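Local coordinates for putative esterase (Sulfolobus solfataricus P2, PDB 2RAU), which binds calcium and is probably a lipase or esterase of the alpha/beta-hydrolase superfamily, at residues A[296-301]-A[318-323]; A[172-177]-A[347-352]; A[113-118]-A[205-210]; A[192-197]-A[276-281]. All blocks are in the same frame, centred on the assembly; numbering follows the deposited sequence.

Interaction 1: A[296-301]-A[318-323]; sequences PTIAFV and NSEIIL
Ala299 is gripped from both its backbone polar atoms by strand 320-324: its N gives a hydrogen bond to Glu320 O (2.8 Å) and its O accepts one from Ile322 N (2.7 Å). This is parallel beta pairing at the edge of the central sheet of an alpha/beta-hydrolase fold, two strands joined through helix 306-309 as a beta-alpha-beta unit. Glu320 N bonds to Thr297 O at one end of the run, and Val301 N to Ile322 O at the other. The intervening residues Ile298 and Phe300 turn their own N and O the other way, to Leu173, Leu175 and Asp177 of the next strand and its end, so strand 297-302 is bonded along both sides. The hydroxyls bond to carbonyls just before their strands: Thr297 OG1 to Val295 O and Ser319 OG to Pro316 O. Among the side chains, Phe300 and Ile322 lie side by side and point the same way. An alanine at Phe300 would probably leave Ile322 without its aromatic neighbour and open a gap beneath helix 338-353, where the ring meets Val345 and Val346. Ile322 CG1 sits over one ring face, 4.3 Å from the centroid and displaced toward the rim.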
loop_
_atom_site.group_PDB
_atom_site.type_symbol
_atom_site.label_atom_id
_atom_site.label_comp_id
_atom_site.label_asym_id
_atom_site.label_seq_id
_atom_site.Cartn_x
_atom_site.Cartn_y
_atom_site.Cartn_z
ATOM N N PRO A 296 14.722 -7.786 13.103
ATOM C CA PRO A 296 14.048 -6.796 13.945
ATOM C C PRO A 296 12.799 -6.282 13.253
ATOM O O PRO A 296 12.848 -5.901 12.068
ATOM C CB PRO A 296 15.078 -5.671 14.060
ATOM C CG PRO A 296 16.342 -6.346 13.922
ATOM C CD PRO A 296 16.127 -7.426 12.907
ATOM N N THR A 297 11.700 -6.258 13.997
ATOM C CA THR A 297 10.377 -5.910 13.476
ATOM C C THR A 297 9.620 -4.923 14.362
ATOM O O THR A 297 9.660 -5.017 15.584
ATOM C CB THR A 297 9.507 -7.207 13.266
ATOM O OG1 THR A 297 10.179 -8.105 12.368
ATOM C CG2 THR A 297 8.110 -6.885 12.736
ATOM N N ILE A 298 8.984 -3.938 13.726
ATOM C CA ILE A 298 8.021 -3.060 14.412
ATOM C C ILE A 298 6.683 -3.224 13.674
ATOM O O ILE A 298 6.634 -3.220 12.443
ATOM C CB ILE A 298 8.516 -1.573 14.539
ATOM C CG1 ILE A 298 7.582 -0.767 15.455
ATOM C CG2 ILE A 298 8.739 -0.925 13.145
ATOM C CD1 ILE A 298 8.117 0.580 15.776
ATOM N N ALA A 299 5.603 -3.415 14.445
ATOM C CA ALA A 299 4.273 -3.648 13.889
ATOM C C ALA A 299 3.301 -2.690 14.523
ATOM O O ALA A 299 3.222 -2.599 15.737
ATOM C CB ALA A 299 3.826 -5.106 14.110
ATOM N N PHE A 300 2.610 -1.929 13.692
ATOM C CA PHE A 300 1.552 -1.028 14.150
ATOM C C PHE A 300 0.182 -1.664 13.873
ATOM O O PHE A 300 -0.047 -2.183 12.786
ATOM C CB PHE A 300 1.628 0.317 13.442
ATOM C CG PHE A 300 2.869 1.105 13.756
ATOM C CD1 PHE A 300 4.067 0.805 13.128
ATOM C CD2 PHE A 300 2.831 2.175 14.642
ATOM C CE1 PHE A 300 5.196 1.533 13.399
ATOM C CE2 PHE A 300 3.960 2.919 14.904
ATOM C CZ PHE A 300 5.134 2.613 14.272
ATOM N N VAL A 301 -0.716 -1.613 14.854
ATOM C CA VAL A 301 -2.045 -2.219 14.696
ATOM C C VAL A 301 -3.157 -1.239 15.123
ATOM O O VAL A 301 -3.171 -0.746 16.238
ATOM C CB VAL A 301 -2.123 -3.620 15.401
ATOM C CG1 VAL A 301 -2.073 -3.500 16.935
ATOM C CG2 VAL A 301 -3.344 -4.378 14.945
ATOM N N ASN A 318 11.477 -10.805 17.917
ATOM C CA ASN A 318 11.763 -9.384 18.209
ATOM C C ASN A 318 10.546 -8.447 18.436
ATOM O O ASN A 318 10.561 -7.576 19.310
ATOM C CB ASN A 318 12.493 -8.764 16.999
ATOM C CG ASN A 318 13.840 -9.421 16.734
ATOM O OD1 ASN A 318 13.913 -10.525 16.143
ATOM N ND2 ASN A 318 14.923 -8.740 17.155
ATOM N N SER A 319 9.512 -8.677 17.638
ATOM C CA SER A 319 8.539 -7.678 17.312
ATOM C C SER A 319 8.025 -6.746 18.404
ATOM O O SER A 319 7.547 -7.188 19.423
ATOM C CB SER A 319 7.387 -8.354 16.579
ATOM O OG SER A 319 7.889 -9.146 15.514
ATOM N N GLU A 320 8.161 -5.442 18.163
ATOM C CA GLU A 320 7.579 -4.419 19.002
ATOM C C GLU A 320 6.228 -4.143 18.341
ATOM O O GLU A 320 6.200 -3.785 17.169
ATOM C CB GLU A 320 8.459 -3.156 19.014
ATOM C CG GLU A 320 7.854 -1.987 19.803
ATOM C CD GLU A 320 8.772 -0.776 19.907
ATOM O OE1 GLU A 320 9.892 -0.823 19.344
ATOM O OE2 GLU A 320 8.365 0.218 20.570
ATOM N N ILE A 321 5.135 -4.343 19.079
ATOM C CA ILE A 321 3.768 -4.082 18.585
ATOM C C ILE A 321 3.237 -2.763 19.174
ATOM O O ILE A 321 3.198 -2.600 20.388
ATOM C CB ILE A 321 2.805 -5.256 18.932
ATOM C CG1 ILE A 321 3.121 -6.483 18.069
ATOM C CG2 ILE A 321 1.353 -4.853 18.744
ATOM C CD1 ILE A 321 2.540 -7.799 18.617
ATOM N N ILE A 322 2.856 -1.826 18.306
ATOM C CA ILE A 322 2.302 -0.536 18.720
ATOM C C ILE A 322 0.798 -0.530 18.447
ATOM O O ILE A 322 0.362 -0.671 17.322
ATOM C CB ILE A 322 2.946 0.645 17.961
ATOM C CG1 ILE A 322 4.498 0.627 18.063
ATOM C CG2 ILE A 322 2.350 1.948 18.447
ATOM C CD1 ILE A 322 4.968 0.933 19.443
ATOM N N LEU A 323 -0.018 -0.389 19.480
ATOM C CA LEU A 323 -1.454 -0.279 19.288
ATOM C C LEU A 323 -1.795 1.185 19.131
ATOM O O LEU A 323 -1.450 2.004 19.982
ATOM C CB LEU A 323 -2.221 -0.836 20.487
ATOM C CG LEU A 323 -3.751 -0.595 20.500
ATOM C CD1 LEU A 323 -4.491 -1.318 19.395
ATOM C CD2 LEU A 323 -4.321 -0.995 21.878
#

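Interaction 2: A[172-177]-A[347-352]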
loop_
_atom_site.group_PDB
_atom_site.type_symbol
_atom_site.label_atom_id
_atom_site.label_comp_id
_atom_site.label_asym_id
_atom_site.label_seq_id
_atom_site.Cartn_x
_atom_site.Cartn_y
_atom_site.Cartn_z
ATOM N N GLY A 172 15.360 -5.358 8.433
ATOM C CA GLY A 172 14.362 -4.831 9.336
ATOM C C GLY A 172 13.009 -4.834 8.667
ATOM O O GLY A 172 12.906 -4.606 7.454
ATOM N N LEU A 173 11.975 -5.107 9.459
ATOM C CA LEU A 173 10.588 -5.128 8.971
ATOM C C LEU A 173 9.729 -4.091 9.691
ATOM O O LEU A 173 9.799 -3.943 10.899
ATOM C CB LEU A 173 9.969 -6.515 9.116
ATOM C CG LEU A 173 10.361 -7.561 8.075
ATOM C CD1 LEU A 173 10.139 -8.981 8.634
ATOM C CD2 LEU A 173 9.629 -7.354 6.757
ATOM N N ILE A 174 8.964 -3.335 8.908
ATOM C CA ILE A 174 8.034 -2.340 9.432
ATOM C C ILE A 174 6.637 -2.666 8.895
ATOM O O ILE A 174 6.356 -2.478 7.709
ATOM C CB ILE A 174 8.409 -0.920 8.988
ATOM C CG1 ILE A 174 9.842 -0.562 9.442
ATOM C CG2 ILE A 174 7.331 0.129 9.466
ATOM C CD1 ILE A 174 10.484 0.554 8.600
ATOM N N LEU A 175 5.748 -3.149 9.764
ATOM C CA LEU A 175 4.385 -3.521 9.357
ATOM C C LEU A 175 3.394 -2.443 9.813
ATOM O O LEU A 175 3.216 -2.209 11.002
ATOM C CB LEU A 175 4.014 -4.900 9.928
ATOM C CG LEU A 175 5.005 -6.038 9.596
ATOM C CD1 LEU A 175 4.672 -7.317 10.443
ATOM C CD2 LEU A 175 5.052 -6.273 8.031
ATOM N N LEU A 176 2.821 -1.747 8.836
ATOM C CA LEU A 176 1.897 -0.631 9.048
ATOM C C LEU A 176 0.464 -1.160 8.853
ATOM O O LEU A 176 -0.105 -1.167 7.745
ATOM C CB LEU A 176 2.227 0.522 8.079
ATOM C CG LEU A 176 3.663 1.093 8.191
ATOM C CD1 LEU A 176 4.045 1.896 6.970
ATOM C CD2 LEU A 176 3.847 1.904 9.464
ATOM N N ASP A 177 -0.083 -1.668 9.935
ATOM C CA ASP A 177 -1.402 -2.311 9.933
ATOM C C ASP A 177 -1.480 -3.362 8.811
ATOM O O ASP A 177 -2.357 -3.339 7.954
ATOM C CB ASP A 177 -2.535 -1.252 9.872
ATOM C CG ASP A 177 -3.726 -1.576 10.780
ATOM O OD1 ASP A 177 -3.573 -2.326 11.765
ATOM O OD2 ASP A 177 -4.834 -1.033 10.495
ATOM N N LEU A 347 10.527 6.401 12.374
ATOM C CA LEU A 347 11.838 7.045 12.280
ATOM C C LEU A 347 12.691 6.745 13.511
ATOM O O LEU A 347 13.857 6.454 13.390
ATOM C CB LEU A 347 11.688 8.564 12.142
ATOM C CG LEU A 347 12.946 9.415 11.881
ATOM C CD1 LEU A 347 13.549 9.029 10.551
ATOM C CD2 LEU A 347 12.650 10.948 11.960
ATOM N N LYS A 348 12.099 6.842 14.690
ATOM C CA LYS A 348 12.833 6.614 15.914
ATOM C C LYS A 348 13.291 5.160 15.974
ATOM O O LYS A 348 14.420 4.861 16.398
ATOM C CB LYS A 348 11.959 6.971 17.112
ATOM C CG LYS A 348 12.601 6.724 18.433
ATOM C CD LYS A 348 11.647 7.109 19.569
ATOM N N TRP A 349 12.403 4.247 15.592
ATOM C CA TRP A 349 12.747 2.832 15.545
ATOM C C TRP A 349 13.920 2.596 14.589
ATOM O O TRP A 349 14.858 1.876 14.938
ATOM C CB TRP A 349 11.534 2.008 15.113
ATOM C CG TRP A 349 11.809 0.556 15.063
ATOM C CD1 TRP A 349 11.767 -0.308 16.089
ATOM C CD2 TRP A 349 12.183 -0.199 13.906
ATOM N NE1 TRP A 349 12.083 -1.566 15.659
ATOM C CE2 TRP A 349 12.318 -1.530 14.308
ATOM C CE3 TRP A 349 12.346 0.118 12.557
ATOM C CZ2 TRP A 349 12.679 -2.560 13.411
ATOM C CZ3 TRP A 349 12.719 -0.900 11.663
ATOM C CH2 TRP A 349 12.853 -2.220 12.095
ATOM N N LEU A 350 13.862 3.176 13.385
ATOM C CA LEU A 350 14.978 3.086 12.440
ATOM C C LEU A 350 16.296 3.617 13.028
ATOM O O LEU A 350 17.350 3.040 12.789
ATOM C CB LEU A 350 14.683 3.808 11.123
ATOM C CG LEU A 350 13.638 3.183 10.221
ATOM C CD1 LEU A 350 13.131 4.202 9.167
ATOM C CD2 LEU A 350 14.163 1.880 9.601
ATOM N N SER A 351 16.235 4.701 13.800
ATOM C CA SER A 351 17.435 5.296 14.389
ATOM C C SER A 351 18.053 4.363 15.437
ATOM O O SER A 351 19.248 4.434 15.716
ATOM C CB SER A 351 17.088 6.643 15.023
ATOM O OG SER A 351 16.505 6.487 16.319
ATOM N N GLN A 352 17.220 3.502 16.025
ATOM C CA GLN A 352 17.662 2.524 17.017
ATOM C C GLN A 352 18.326 1.328 16.396
ATOM O O GLN A 352 18.966 0.549 17.098
ATOM C CB GLN A 352 16.484 2.045 17.855
ATOM C CG GLN A 352 15.992 3.113 18.774
ATOM C CD GLN A 352 14.610 2.858 19.391
ATOM O OE1 GLN A 352 13.860 1.944 19.009
ATOM N NE2 GLN A 352 14.273 3.697 20.342
#
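Trp349 reaches from its helix to the strand 172-176 with the far rim of its indole, where Ile174 meets CE3 and CZ3. From CB, which points at the strand, the side chain leaves with CG anti to the backbone N (chi1 -179°). CE3, on the six-membered ring, is the first atom to meet the strand, 4.1 Å from Ile174 CG1. The next atom, CZ3, comes closer to the same carbon, at 3.7 Å, and also touches Ile174 CD1. At the tip, CH2 lies 3.7 Å from Leu173 O, while Gly172 CA stands off the ring edge, near its plane, 4.1 Å from CH2. The helix and strand run nearly antiparallel, their axes 10.7 Å apart, in the layered packing of an alpha/beta-hydrolase fold: the C-terminal helix 338-353 lies against the parallel strands of the central sheet, and Trp349 also touches Ile298 on the neighbouring strand. Asp177, just past this strand, bonds to His329 and may be the acid of a Ser-His-Asp triad. The next residue of the helix, Leu350, crosses Ile174 at about a right angle, its CD2 4.0 Å from Ile174 CD1, and reaches Tyr147 on the strand beyond.

Interaction 3: A[113-118]-A[205-210]; sequences RQLSFT and IYVIPS
Tyr206 lays one face of its ring against the backbone of Ser116. Ser116 CA stands over the ring centre, 3.5 Å from the centroid and 10° off the normal, a close CH-pi contact, while Ser116 CB rests above the CE2 and CZ side of the same face. The tyrosine's chi1 of -62° sets CG anti to the carbonyl carbon. Arg113 crosses the tyrosine obliquely, its guanidinium plane turned 77° from the ring. The phenol and Arg113 NH1 do not bond directly; a water lying at the edge of the guanidinium, in its plane, accepts from NH1 and donates to Tyr206 OH, 2.8 Å from each. Both polar ends are also held by helix 197-203, where Glu201 OE1 bonds to the phenol and Glu201 O to NH1. At the root of the tyrosine, Thr118 OG1 packs 3.2 Å from Tyr206 CB. That hydroxyl donates to Leu115 O, which also accepts from Thr118 N, so Leu115 O takes two bonds from Thr118. An alanine at Tyr206 would probably uncover Ser116 and leave Glu201 OE1 and the bridging water without their phenol partner. Next along the chain, Val207 crosses both Leu115 and Thr118 at about a right angle, its CG2 3.7 Å from Leu115 CD1. A second water donates to Thr118 O and Tyr206 O, tying the two backbones. The contact thus packs a short 3-10 segment against the start of a small two-stranded antiparallel sheet, strands 207-209 and 275-277, outside the central sheet of the alpha/beta-hydrolase fold.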
loop_
_atom_site.group_PDB
_atom_site.type_symbol
_atom_site.label_atom_id
_atom_site.label_comp_id
_atom_site.label_asym_id
_atom_site.label_seq_id
_atom_site.Cartn_x
_atom_site.Cartn_y
_atom_site.Cartn_z
ATOM N N ARG A 113 -13.915 -11.279 -18.942
ATOM C CA ARG A 113 -12.818 -12.103 -19.407
ATOM C C ARG A 113 -11.696 -11.340 -20.081
ATOM O O ARG A 113 -10.660 -11.907 -20.376
ATOM C CB ARG A 113 -13.300 -13.211 -20.315
ATOM C CG ARG A 113 -14.160 -14.210 -19.583
ATOM C CD ARG A 113 -14.579 -15.375 -20.489
ATOM N NE ARG A 113 -15.464 -16.257 -19.738
ATOM C CZ ARG A 113 -15.056 -17.188 -18.888
ATOM N NH1 ARG A 113 -13.764 -17.394 -18.697
ATOM N NH2 ARG A 113 -15.952 -17.902 -18.225
ATOM N N GLN A 114 -11.895 -10.044 -20.315
ATOM C CA GLN A 114 -10.796 -9.212 -20.824
ATOM C C GLN A 114 -9.675 -9.095 -19.801
ATOM O O GLN A 114 -8.552 -8.689 -20.149
ATOM C CB GLN A 114 -11.290 -7.822 -21.146
ATOM C CG GLN A 114 -12.332 -7.738 -22.248
ATOM C CD GLN A 114 -12.807 -6.299 -22.473
ATOM O OE1 GLN A 114 -13.122 -5.542 -21.541
ATOM N NE2 GLN A 114 -12.885 -5.934 -23.708
ATOM N N LEU A 115 -9.974 -9.471 -18.564
ATOM C CA LEU A 115 -9.016 -9.441 -17.468
ATOM C C LEU A 115 -8.379 -10.823 -17.155
ATOM O O LEU A 115 -7.705 -10.997 -16.117
ATOM C CB LEU A 115 -9.727 -8.865 -16.240
ATOM C CG LEU A 115 -10.057 -7.346 -16.393
ATOM C CD1 LEU A 115 -11.288 -6.967 -15.666
ATOM C CD2 LEU A 115 -8.883 -6.432 -16.026
ATOM N N SER A 116 -8.528 -11.772 -18.079
ATOM C CA SER A 116 -8.034 -13.143 -17.877
ATOM C C SER A 116 -6.507 -13.185 -17.810
ATOM O O SER A 116 -5.956 -14.106 -17.229
ATOM C CB SER A 116 -8.600 -14.061 -18.963
ATOM O OG SER A 116 -8.042 -13.723 -20.221
ATOM N N PHE A 117 -5.829 -12.131 -18.315
ATOM C CA PHE A 117 -4.390 -12.006 -18.212
ATOM C C PHE A 117 -3.927 -11.869 -16.747
ATOM O O PHE A 117 -2.729 -12.017 -16.459
ATOM C CB PHE A 117 -3.848 -10.853 -19.069
ATOM C CG PHE A 117 -4.289 -9.496 -18.632
ATOM C CD1 PHE A 117 -3.603 -8.793 -17.644
ATOM C CD2 PHE A 117 -5.390 -8.894 -19.227
ATOM C CE1 PHE A 117 -4.046 -7.524 -17.231
ATOM C CE2 PHE A 117 -5.820 -7.649 -18.834
ATOM C CZ PHE A 117 -5.163 -6.952 -17.821
ATOM N N THR A 118 -4.862 -11.567 -15.842
ATOM C CA THR A 118 -4.573 -11.509 -14.408
ATOM C C THR A 118 -4.721 -12.876 -13.686
ATOM O O THR A 118 -4.451 -12.974 -12.481
ATOM C CB THR A 118 -5.457 -10.492 -13.693
ATOM O OG1 THR A 118 -6.778 -11.016 -13.547
ATOM C CG2 THR A 118 -5.481 -9.148 -14.405
ATOM N N ILE A 205 -14.369 -14.232 -13.770
ATOM C CA ILE A 205 -14.264 -13.117 -12.829
ATOM C C ILE A 205 -12.879 -13.248 -12.261
ATOM O O ILE A 205 -12.625 -14.191 -11.521
ATOM C CB ILE A 205 -15.299 -13.212 -11.655
ATOM C CG1 ILE A 205 -16.739 -13.218 -12.201
ATOM C CG2 ILE A 205 -15.119 -12.055 -10.656
ATOM C CD1 ILE A 205 -17.775 -13.552 -11.153
ATOM N N TYR A 206 -11.985 -12.338 -12.647
ATOM C CA TYR A 206 -10.575 -12.451 -12.342
ATOM C C TYR A 206 -10.082 -11.456 -11.353
ATOM O O TYR A 206 -9.007 -11.674 -10.782
ATOM C CB TYR A 206 -9.724 -12.376 -13.628
ATOM C CG TYR A 206 -9.992 -13.487 -14.596
ATOM C CD1 TYR A 206 -9.364 -14.735 -14.439
ATOM C CD2 TYR A 206 -10.866 -13.323 -15.666
ATOM C CE1 TYR A 206 -9.594 -15.755 -15.299
ATOM C CE2 TYR A 206 -11.129 -14.376 -16.515
ATOM C CZ TYR A 206 -10.491 -15.567 -16.326
ATOM O OH TYR A 206 -10.710 -16.576 -17.195
ATOM N N VAL A 207 -10.872 -10.406 -11.112
ATOM C CA VAL A 207 -10.463 -9.274 -10.304
ATOM C C VAL A 207 -11.547 -8.843 -9.314
ATOM O O VAL A 207 -12.725 -9.122 -9.519
ATOM C CB VAL A 207 -10.070 -8.060 -11.174
ATOM C CG1 VAL A 207 -8.807 -8.336 -12.028
ATOM C CG2 VAL A 207 -11.265 -7.582 -12.035
ATOM N N ILE A 208 -11.114 -8.165 -8.249
ATOM C CA ILE A 208 -11.959 -7.536 -7.256
ATOM C C ILE A 208 -11.888 -6.020 -7.567
ATOM O O ILE A 208 -10.806 -5.449 -7.597
ATOM C CB ILE A 208 -11.435 -7.725 -5.801
ATOM C CG1 ILE A 208 -11.099 -9.198 -5.522
ATOM C CG2 ILE A 208 -12.455 -7.112 -4.779
ATOM C CD1 ILE A 208 -10.093 -9.402 -4.377
ATOM N N PRO A 209 -13.025 -5.386 -7.829
ATOM C CA PRO A 209 -13.006 -3.973 -8.101
ATOM C C PRO A 209 -12.958 -3.128 -6.812
ATOM O O PRO A 209 -13.560 -3.459 -5.790
ATOM C CB PRO A 209 -14.331 -3.748 -8.802
ATOM C CG PRO A 209 -15.215 -4.775 -8.158
ATOM C CD PRO A 209 -14.377 -5.949 -7.968
ATOM N N SER A 210 -12.263 -2.018 -6.893
ATOM C CA SER A 210 -12.207 -1.072 -5.816
ATOM C C SER A 210 -13.516 -0.296 -5.754
ATOM O O SER A 210 -14.138 -0.080 -6.764
ATOM C CB SER A 210 -11.075 -0.080 -6.095
ATOM O OG SER A 210 -11.023 0.940 -5.124
HETATM O O HOH W 1 -11.534 -16.310 -19.898
HETATM O O HOH W 2 -6.489 -13.019 -10.520
#

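Interaction 4: A[192-197]-A[276-281]; sequences PEVNSI and WPYRLS
Val194 and Tyr278 face each other across a CA separation of 7.9 Å, and Ile197 and Arg279 across 7.0 Å. The segment 192-197 is irregular until Ser196, which N-caps helix 197-203 by bonding through OG to Glu199 N; the segment 276-281 passes from the end of a short strand and runs on into a short helix. Glu193 N donates to Tyr278 OH, a short and nearly straight bond of 2.7 Å with 168° at the hydrogen. The phenol oxygen also bonds a water, 2.6 Å away, which donates to Glu193 OE2, and so the same residue holds it directly through its main-chain N and, by way of the water, through its carboxylate. Carboxylate and ring planes stand 65° apart, and Pro192 CA lies at the ring edge, near its plane. Over one ring face comes Val194: its CG2 is 3.6 Å from the centroid, above the centre, a CH-pi contact. This methyl sits between the backbone N and the carbonyl carbon of its own residue (chi1 of CG1 -59°). Further on, Ile197 lies across Arg279 at about a right angle, with CD1 against Arg279 CD and CG2 3.6 Å from Arg279 NH1, so that the isoleucine lies over one face of the guanidinium. The charge has its partner elsewhere, in a salt bridge from Arg279 NE to Glu283. Taken together, a tyrosine at the junction of a short strand and a short helix is clasped by the loop leading into another helix, within the region inserted between core strands 170-176 and 297-302, where many alpha/beta-hydrolases carry a cap.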
loop_
_atom_site.group_PDB
_atom_site.type_symbol
_atom_site.label_atom_id
_atom_site.label_comp_id
_atom_site.label_asym_id
_atom_site.label_seq_id
_atom_site.Cartn_x
_atom_site.Cartn_y
_atom_site.Cartn_z
ATOM N N PRO A 192 -16.588 -12.064 -1.643
ATOM C CA PRO A 192 -15.970 -12.804 -2.753
ATOM C C PRO A 192 -16.932 -13.350 -3.794
ATOM O O PRO A 192 -17.834 -14.088 -3.450
ATOM C CB PRO A 192 -15.271 -13.957 -2.050
ATOM C CG PRO A 192 -15.039 -13.473 -0.690
ATOM C CD PRO A 192 -16.188 -12.614 -0.341
ATOM N N GLU A 193 -16.734 -12.987 -5.057
ATOM C CA GLU A 193 -17.546 -13.518 -6.152
ATOM C C GLU A 193 -17.103 -14.936 -6.563
ATOM O O GLU A 193 -17.893 -15.687 -7.147
ATOM C CB GLU A 193 -17.466 -12.597 -7.371
ATOM C CG GLU A 193 -17.944 -11.154 -7.160
ATOM C CD GLU A 193 -17.716 -10.288 -8.433
ATOM O OE1 GLU A 193 -18.523 -10.461 -9.397
ATOM O OE2 GLU A 193 -16.741 -9.447 -8.467
ATOM N N VAL A 194 -15.837 -15.280 -6.294
ATOM C CA VAL A 194 -15.289 -16.600 -6.585
ATOM C C VAL A 194 -14.572 -17.086 -5.336
ATOM O O VAL A 194 -14.136 -16.288 -4.523
ATOM C CB VAL A 194 -14.321 -16.600 -7.813
ATOM C CG1 VAL A 194 -15.059 -16.093 -9.085
ATOM C CG2 VAL A 194 -13.110 -15.766 -7.519
ATOM N N ASN A 195 -14.484 -18.400 -5.186
ATOM C CA ASN A 195 -13.915 -19.033 -3.992
ATOM C C ASN A 195 -12.820 -20.006 -4.320
ATOM O O ASN A 195 -12.251 -20.585 -3.418
ATOM C CB ASN A 195 -15.022 -19.761 -3.198
ATOM C CG ASN A 195 -16.154 -18.808 -2.771
ATOM O OD1 ASN A 195 -15.942 -17.900 -1.953
ATOM N ND2 ASN A 195 -17.350 -18.991 -3.352
ATOM N N SER A 196 -12.527 -20.187 -5.607
ATOM C CA SER A 196 -11.430 -21.055 -6.045
ATOM C C SER A 196 -10.908 -20.600 -7.399
ATOM O O SER A 196 -11.540 -19.779 -8.062
ATOM C CB SER A 196 -11.914 -22.503 -6.151
ATOM O OG SER A 196 -12.830 -22.659 -7.224
ATOM N N ILE A 197 -9.755 -21.123 -7.800
ATOM C CA ILE A 197 -9.192 -20.826 -9.110
ATOM C C ILE A 197 -10.095 -21.341 -10.252
ATOM O O ILE A 197 -10.255 -20.657 -11.261
ATOM C CB ILE A 197 -7.787 -21.438 -9.307
ATOM C CG1 ILE A 197 -6.799 -21.069 -8.177
ATOM C CG2 ILE A 197 -7.234 -21.059 -10.680
ATOM C CD1 ILE A 197 -6.699 -19.645 -7.852
ATOM N N TRP A 276 -7.912 -5.560 -8.535
ATOM C CA TRP A 276 -6.946 -6.367 -7.806
ATOM C C TRP A 276 -7.202 -7.831 -8.162
ATOM O O TRP A 276 -8.319 -8.232 -8.203
ATOM C CB TRP A 276 -7.130 -6.185 -6.313
ATOM C CG TRP A 276 -6.065 -6.758 -5.471
ATOM C CD1 TRP A 276 -6.124 -7.911 -4.723
ATOM C CD2 TRP A 276 -4.751 -6.217 -5.261
ATOM N NE1 TRP A 276 -4.918 -8.110 -4.064
ATOM C CE2 TRP A 276 -4.066 -7.083 -4.379
ATOM C CE3 TRP A 276 -4.089 -5.082 -5.716
ATOM C CZ2 TRP A 276 -2.759 -6.831 -3.944
ATOM C CZ3 TRP A 276 -2.810 -4.835 -5.269
ATOM C CH2 TRP A 276 -2.157 -5.698 -4.389
ATOM N N PRO A 277 -6.145 -8.620 -8.443
ATOM C CA PRO A 277 -6.375 -9.992 -8.830
ATOM C C PRO A 277 -6.896 -10.870 -7.710
ATOM O O PRO A 277 -6.410 -10.830 -6.560
ATOM C CB PRO A 277 -4.995 -10.456 -9.295
ATOM C CG PRO A 277 -4.050 -9.646 -8.439
ATOM C CD PRO A 277 -4.707 -8.286 -8.400
ATOM N N TYR A 278 -7.918 -11.645 -8.035
ATOM C CA TYR A 278 -8.398 -12.701 -7.129
ATOM C C TYR A 278 -7.342 -13.749 -6.778
ATOM O O TYR A 278 -7.403 -14.355 -5.711
ATOM C CB TYR A 278 -9.645 -13.440 -7.716
ATOM C CG TYR A 278 -10.963 -12.911 -7.161
ATOM C CD1 TYR A 278 -11.332 -13.165 -5.843
ATOM C CD2 TYR A 278 -11.846 -12.187 -7.952
ATOM C CE1 TYR A 278 -12.537 -12.696 -5.323
ATOM C CE2 TYR A 278 -13.026 -11.701 -7.432
ATOM C CZ TYR A 278 -13.368 -11.970 -6.111
ATOM O OH TYR A 278 -14.543 -11.482 -5.566
ATOM N N ARG A 279 -6.404 -13.986 -7.684
ATOM C CA ARG A 279 -5.483 -15.095 -7.548
ATOM C C ARG A 279 -4.717 -15.040 -6.193
ATOM O O ARG A 279 -4.545 -16.059 -5.502
ATOM C CB ARG A 279 -4.569 -15.155 -8.801
ATOM C CG ARG A 279 -3.512 -16.255 -8.838
ATOM C CD ARG A 279 -4.202 -17.552 -8.757
ATOM N NE ARG A 279 -3.362 -18.708 -9.049
ATOM C CZ ARG A 279 -3.438 -19.435 -10.165
ATOM N NH1 ARG A 279 -4.267 -19.130 -11.162
ATOM N NH2 ARG A 279 -2.667 -20.492 -10.287
ATOM N N LEU A 280 -4.312 -13.852 -5.775
ATOM C CA LEU A 280 -3.547 -13.719 -4.540
ATOM C C LEU A 280 -4.305 -14.282 -3.342
ATOM O O LEU A 280 -3.738 -15.019 -2.548
ATOM C CB LEU A 280 -3.162 -12.253 -4.314
ATOM C CG LEU A 280 -2.001 -11.676 -5.108
ATOM C CD1 LEU A 280 -2.030 -10.194 -5.024
ATOM C CD2 LEU A 280 -0.643 -12.235 -4.615
ATOM N N SER A 281 -5.595 -13.974 -3.238
ATOM C CA SER A 281 -6.394 -14.428 -2.113
ATOM C C SER A 281 -6.817 -15.880 -2.278
ATOM O O SER A 281 -7.041 -16.582 -1.292
ATOM C CB SER A 281 -7.610 -13.510 -1.894
ATOM O OG SER A 281 -8.490 -13.496 -2.991
HETATM O O HOH W 3 -15.327 -9.225 -6.473
#

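The four contacts form two neighbouring pairs. Interactions 1 and 2 have centres 8 Å apart and share the central sheet, in which strands 170-176 and 297-302 are neighbours; Val301 CA packs on Asp177 OD1 there. Interactions 3 and 4, centres 9 Å apart, share the small sheet of strands 207-209 and 275-277. The pairs lie about 29 to 35 Å from each other, centre to centre. Along the chain, interactions 1 and 4 are nested within the loop closed by interaction 2, whereas interaction 3 crosses both 2 and 4. The outlying region is mostly built between strands 170-176 and 297-302, and it packs on the earlier loop 113-118.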